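Local coordinates for acetamidase (Bacillus halodurans, PDB 2II1), which probably hydrolyses the carbon-nitrogen bond of linear amides and binds calcium ions, at residues A[7-19]-A[134-146]. Numbering follows the deposited sequence.
Sequences NENTIFFMDKENV and VIGTAPPGEPINN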
loop_
_atom_site.group_PDB
_atom_site.type_symbol
_atom_site.label_atom_id
_atom_site.label_comp_id
_atom_site.label_asym_id
_atom_site.label_seq_id
_atom_site.Cartn_x
_atom_site.Cartn_y
_atom_site.Cartn_z
ATOM N N ASN A 7 -17.011 19.676 21.289
ATOM C CA ASN A 7 -17.133 18.229 21.226
ATOM C C ASN A 7 -18.366 17.746 21.969
ATOM O O ASN A 7 -18.574 16.546 22.097
ATOM C CB ASN A 7 -15.832 17.534 21.702
ATOM C CG ASN A 7 -15.508 17.776 23.179
ATOM O OD1 ASN A 7 -16.371 18.125 23.978
ATOM N ND2 ASN A 7 -14.251 17.573 23.538
ATOM N N GLU A 8 -19.166 18.693 22.460
ATOM C CA GLU A 8 -20.433 18.397 23.117
ATOM C C GLU A 8 -21.496 18.002 22.126
ATOM O O GLU A 8 -22.461 17.350 22.494
ATOM C CB GLU A 8 -20.916 19.605 23.919
ATOM C CG GLU A 8 -20.342 19.645 25.324
ATOM C CD GLU A 8 -20.751 20.868 26.121
ATOM O OE1 GLU A 8 -21.842 21.436 25.870
ATOM O OE2 GLU A 8 -19.964 21.256 27.013
ATOM N N ASN A 9 -21.302 18.409 20.873
ATOM C CA ASN A 9 -22.244 18.186 19.795
ATOM C C ASN A 9 -21.728 17.099 18.859
ATOM O O ASN A 9 -21.038 17.393 17.868
ATOM C CB ASN A 9 -22.422 19.483 19.007
ATOM C CG ASN A 9 -23.005 20.586 19.839
ATOM O OD1 ASN A 9 -22.501 21.711 19.843
ATOM N ND2 ASN A 9 -24.061 20.272 20.569
ATOM N N THR A 10 -22.041 15.844 19.175
ATOM C CA THR A 10 -21.487 14.742 18.399
ATOM C C THR A 10 -22.598 13.874 17.821
ATOM O O THR A 10 -23.685 13.781 18.395
ATOM C CB THR A 10 -20.462 13.876 19.202
ATOM O OG1 THR A 10 -21.127 13.202 20.277
ATOM C CG2 THR A 10 -19.299 14.718 19.734
ATOM N N ILE A 11 -22.314 13.286 16.656
ATOM C CA ILE A 11 -23.201 12.341 15.985
ATOM C C ILE A 11 -22.483 10.987 15.802
ATOM O O ILE A 11 -21.272 10.934 15.729
ATOM C CB ILE A 11 -23.707 12.914 14.621
ATOM C CG1 ILE A 11 -22.539 13.325 13.713
ATOM C CG2 ILE A 11 -24.641 14.117 14.880
ATOM C CD1 ILE A 11 -22.897 13.593 12.254
ATOM N N PHE A 12 -23.241 9.899 15.734
ATOM C CA PHE A 12 -22.675 8.558 15.571
ATOM C C PHE A 12 -22.984 7.957 14.217
ATOM O O PHE A 12 -22.428 6.891 13.866
ATOM C CB PHE A 12 -23.148 7.664 16.712
ATOM C CG PHE A 12 -22.619 8.112 18.032
ATOM C CD1 PHE A 12 -21.304 7.880 18.357
ATOM C CD2 PHE A 12 -23.416 8.844 18.923
ATOM C CE1 PHE A 12 -20.777 8.341 19.550
ATOM C CE2 PHE A 12 -22.889 9.308 20.132
ATOM C CZ PHE A 12 -21.572 9.060 20.438
ATOM N N PHE A 13 -23.814 8.666 13.449
ATOM C CA PHE A 13 -24.204 8.251 12.108
ATOM C C PHE A 13 -24.135 9.442 11.184
ATOM O O PHE A 13 -24.523 10.564 11.561
ATOM C CB PHE A 13 -25.641 7.746 12.066
ATOM C CG PHE A 13 -25.856 6.430 12.750
ATOM C CD1 PHE A 13 -25.933 6.351 14.129
ATOM C CD2 PHE A 13 -25.996 5.265 12.013
ATOM C CE1 PHE A 13 -26.130 5.135 14.752
ATOM C CE2 PHE A 13 -26.182 4.054 12.641
ATOM C CZ PHE A 13 -26.250 3.992 14.006
HETATM N N MSE A 14 -23.679 9.175 9.962
HETATM C CA MSE A 14 -23.690 10.149 8.876
HETATM C C MSE A 14 -25.086 10.057 8.285
HETATM O O MSE A 14 -25.439 9.055 7.661
HETATM C CB MSE A 14 -22.600 9.804 7.845
HETATM C CG MSE A 14 -21.180 9.827 8.411
HETATM SE SE MSE A 14 -20.302 11.598 8.329
HETATM C CE MSE A 14 -18.934 11.367 9.840
ATOM N N ASP A 15 -25.891 11.092 8.533
ATOM C CA ASP A 15 -27.340 11.047 8.359
ATOM C C ASP A 15 -27.817 12.441 7.902
ATOM O O ASP A 15 -27.535 13.473 8.544
ATOM C CB ASP A 15 -27.988 10.670 9.710
ATOM C CG ASP A 15 -29.504 10.359 9.626
ATOM O OD1 ASP A 15 -30.179 10.614 8.603
ATOM O OD2 ASP A 15 -30.028 9.860 10.646
ATOM N N LYS A 16 -28.507 12.451 6.770
ATOM C CA LYS A 16 -29.100 13.644 6.181
ATOM C C LYS A 16 -30.125 14.288 7.112
ATOM O O LYS A 16 -30.493 15.427 6.899
ATOM C CB LYS A 16 -29.789 13.274 4.874
ATOM C CG LYS A 16 -31.105 12.517 5.109
ATOM C CD LYS A 16 -31.415 11.414 4.112
ATOM C CE LYS A 16 -32.303 10.307 4.769
ATOM N NZ LYS A 16 -31.758 9.745 6.107
ATOM N N GLU A 17 -30.569 13.554 8.133
ATOM C CA GLU A 17 -31.594 14.024 9.064
ATOM C C GLU A 17 -31.040 14.578 10.358
ATOM O O GLU A 17 -31.795 15.097 11.165
ATOM C CB GLU A 17 -32.579 12.897 9.383
ATOM C CG GLU A 17 -33.503 12.551 8.226
ATOM C CD GLU A 17 -34.369 13.721 7.795
ATOM O OE1 GLU A 17 -34.962 14.397 8.671
ATOM O OE2 GLU A 17 -34.454 13.975 6.576
ATOM N N ASN A 18 -29.730 14.479 10.558
ATOM C CA ASN A 18 -29.073 15.146 11.678
ATOM C C ASN A 18 -29.176 16.663 11.519
ATOM O O ASN A 18 -28.938 17.193 10.424
ATOM C CB ASN A 18 -27.594 14.728 11.778
ATOM C CG ASN A 18 -27.420 13.279 12.214
ATOM O OD1 ASN A 18 -28.255 12.722 12.925
ATOM N ND2 ASN A 18 -26.321 12.665 11.791
ATOM N N VAL A 19 -29.548 17.363 12.592
ATOM C CA VAL A 19 -29.773 18.805 12.499
ATOM C C VAL A 19 -28.406 19.508 12.607
ATOM O O VAL A 19 -27.608 19.157 13.444
ATOM C CB VAL A 19 -30.772 19.331 13.571
ATOM C CG1 VAL A 19 -31.023 20.814 13.357
ATOM C CG2 VAL A 19 -32.095 18.567 13.506
ATOM N N VAL A 134 -12.035 9.848 10.748
ATOM C CA VAL A 134 -13.434 9.910 10.347
ATOM C C VAL A 134 -13.694 11.319 9.867
ATOM O O VAL A 134 -13.620 12.267 10.647
ATOM C CB VAL A 134 -14.406 9.573 11.507
ATOM C CG1 VAL A 134 -15.829 9.993 11.159
ATOM C CG2 VAL A 134 -14.345 8.100 11.837
ATOM N N ILE A 135 -13.929 11.444 8.565
ATOM C CA ILE A 135 -14.370 12.687 7.968
ATOM C C ILE A 135 -15.391 12.344 6.876
ATOM O O ILE A 135 -15.117 11.516 6.031
ATOM C CB ILE A 135 -13.171 13.487 7.396
ATOM C CG1 ILE A 135 -13.616 14.915 7.016
ATOM C CG2 ILE A 135 -12.531 12.752 6.232
ATOM C CD1 ILE A 135 -12.486 15.848 6.713
ATOM N N GLY A 136 -16.569 12.976 6.893
ATOM C CA GLY A 136 -17.597 12.635 5.930
ATOM C C GLY A 136 -18.736 13.620 5.844
ATOM O O GLY A 136 -18.910 14.473 6.735
ATOM N N THR A 137 -19.470 13.521 4.736
ATOM C CA THR A 137 -20.720 14.257 4.514
ATOM C C THR A 137 -21.899 13.264 4.607
ATOM O O THR A 137 -21.692 12.047 4.704
ATOM C CB THR A 137 -20.684 14.979 3.141
ATOM O OG1 THR A 137 -20.492 14.029 2.082
ATOM C CG2 THR A 137 -19.544 16.022 3.114
ATOM N N ALA A 138 -23.125 13.788 4.607
ATOM C CA ALA A 138 -24.313 12.954 4.733
ATOM C C ALA A 138 -24.622 12.214 3.429
ATOM O O ALA A 138 -24.664 12.836 2.348
ATOM C CB ALA A 138 -25.537 13.807 5.147
ATOM N N PRO A 139 -24.894 10.890 3.521
ATOM C CA PRO A 139 -25.262 10.139 2.311
ATOM C C PRO A 139 -26.672 10.533 1.895
ATOM O O PRO A 139 -27.435 10.980 2.748
ATOM C CB PRO A 139 -25.182 8.661 2.749
ATOM C CG PRO A 139 -24.735 8.656 4.189
ATOM C CD PRO A 139 -24.907 10.041 4.729
ATOM N N PRO A 140 -27.018 10.395 0.594
ATOM C CA PRO A 140 -28.363 10.796 0.189
ATOM C C PRO A 140 -29.440 9.835 0.684
ATOM O O PRO A 140 -30.596 10.247 0.878
ATOM C CB PRO A 140 -28.296 10.809 -1.352
ATOM C CG PRO A 140 -27.192 9.924 -1.709
ATOM C CD PRO A 140 -26.231 9.886 -0.543
ATOM N N GLY A 141 -29.065 8.575 0.901
ATOM C CA GLY A 141 -30.035 7.535 1.245
ATOM C C GLY A 141 -30.151 7.309 2.736
ATOM O O GLY A 141 -30.250 8.265 3.497
ATOM N N GLU A 142 -30.128 6.038 3.145
ATOM C CA GLU A 142 -30.158 5.662 4.565
ATOM C C GLU A 142 -28.864 6.095 5.287
ATOM O O GLU A 142 -27.800 6.152 4.680
ATOM C CB GLU A 142 -30.362 4.145 4.743
ATOM C CG GLU A 142 -31.639 3.552 4.097
ATOM C CD GLU A 142 -32.953 3.990 4.764
ATOM O OE1 GLU A 142 -32.915 4.714 5.781
ATOM O OE2 GLU A 142 -34.042 3.592 4.270
ATOM N N PRO A 143 -28.955 6.367 6.599
ATOM C CA PRO A 143 -27.797 6.774 7.399
ATOM C C PRO A 143 -26.752 5.687 7.450
ATOM O O PRO A 143 -27.088 4.495 7.450
ATOM C CB PRO A 143 -28.373 6.946 8.806
ATOM C CG PRO A 143 -29.827 7.071 8.627
ATOM C CD PRO A 143 -30.173 6.263 7.420
ATOM N N ILE A 144 -25.495 6.086 7.520
ATOM C CA ILE A 144 -24.404 5.123 7.551
ATOM C C ILE A 144 -23.636 5.367 8.841
ATOM O O ILE A 144 -23.064 6.452 9.054
ATOM C CB ILE A 144 -23.499 5.261 6.282
ATOM C CG1 ILE A 144 -24.349 5.068 5.012
ATOM C CG2 ILE A 144 -22.339 4.283 6.334
ATOM C CD1 ILE A 144 -23.617 5.040 3.694
ATOM N N ASN A 145 -23.607 4.365 9.711
ATOM C CA ASN A 145 -22.809 4.496 10.943
ATOM C C ASN A 145 -21.398 5.018 10.675
ATOM O O ASN A 145 -20.768 4.631 9.682
ATOM C CB ASN A 145 -22.721 3.154 11.684
ATOM C CG ASN A 145 -22.175 3.297 13.084
ATOM O OD1 ASN A 145 -20.994 3.061 13.326
ATOM N ND2 ASN A 145 -23.030 3.694 14.015
ATOM N N ASN A 146 -20.899 5.866 11.579
ATOM C CA ASN A 146 -19.566 6.497 11.440
ATOM C C ASN A 146 -18.423 5.495 11.264
ATOM O O ASN A 146 -17.446 5.804 10.591
ATOM C CB ASN A 146 -19.224 7.415 12.648
ATOM C CG ASN A 146 -19.995 8.749 12.645
ATOM O OD1 ASN A 146 -20.816 9.009 11.763
ATOM N ND2 ASN A 146 -19.715 9.607 13.637
HETATM O O HOH W 1 -28.481 9.897 5.012
#
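Met-14 O is gripped from the 134-146 side by two groups: Ile-144 N donates a hydrogen bond at 3.0 Å, and the CA-H of Pro-143 adds a CA-H...O contact. Ile-144 O accepts from Met-14 N in return (2.9 Å), and Asn-146 N gives a nearly straight bond to Phe-12 O (168°). Strands 13-14 and 144-145 thus form a two-stranded antiparallel sheet, in which Phe-13 faces Asn-145 as a non-hydrogen-bonded pair. There Asn-145 ND2 stands 3.2 Å above one face of the Phe-13 ring, offset toward the rim, with ring and amide planes almost perpendicular; Asn-145 OD1 bonds to Gly-147 N. The buried amide of Asn-146 bonds through ND2 to Asn-58 O and lays OD1 against Met-14 CG and CE.

From the other face of this sheet the selenomethionine Met-14 reaches strand 134-136. A bend at chi2 (-88°) turns its flexible chain so that Met-14 SE lies 3.6 Å from Gly-136 C, where a residue without a side chain suits the close approach, and CE meets Val-134 CG1.

Farther along, Pro-143 CG lies 3.4 Å from Asp-15 OD2. Within 7-19, Asp-15 OD1 accepts a hydrogen bond from Glu-17 N above the carboxylate plane, making an Asx turn, and a salt bridge from Lys-16 NZ nearly along its C-O axis. The Lys-16 chain bends so that CD and CE pass close to Gly-141 O. A water accepts from Lys-16 N and donates to Pro-139 O and Gly-141 O. Backbone bonds therefore join 12-14 to 144-146, water joins Lys-16 to the proline-rich loop, and Met-14 reaches the strand whose Val-134 lies beside the calcium ligands Asn-155 and Asp-182.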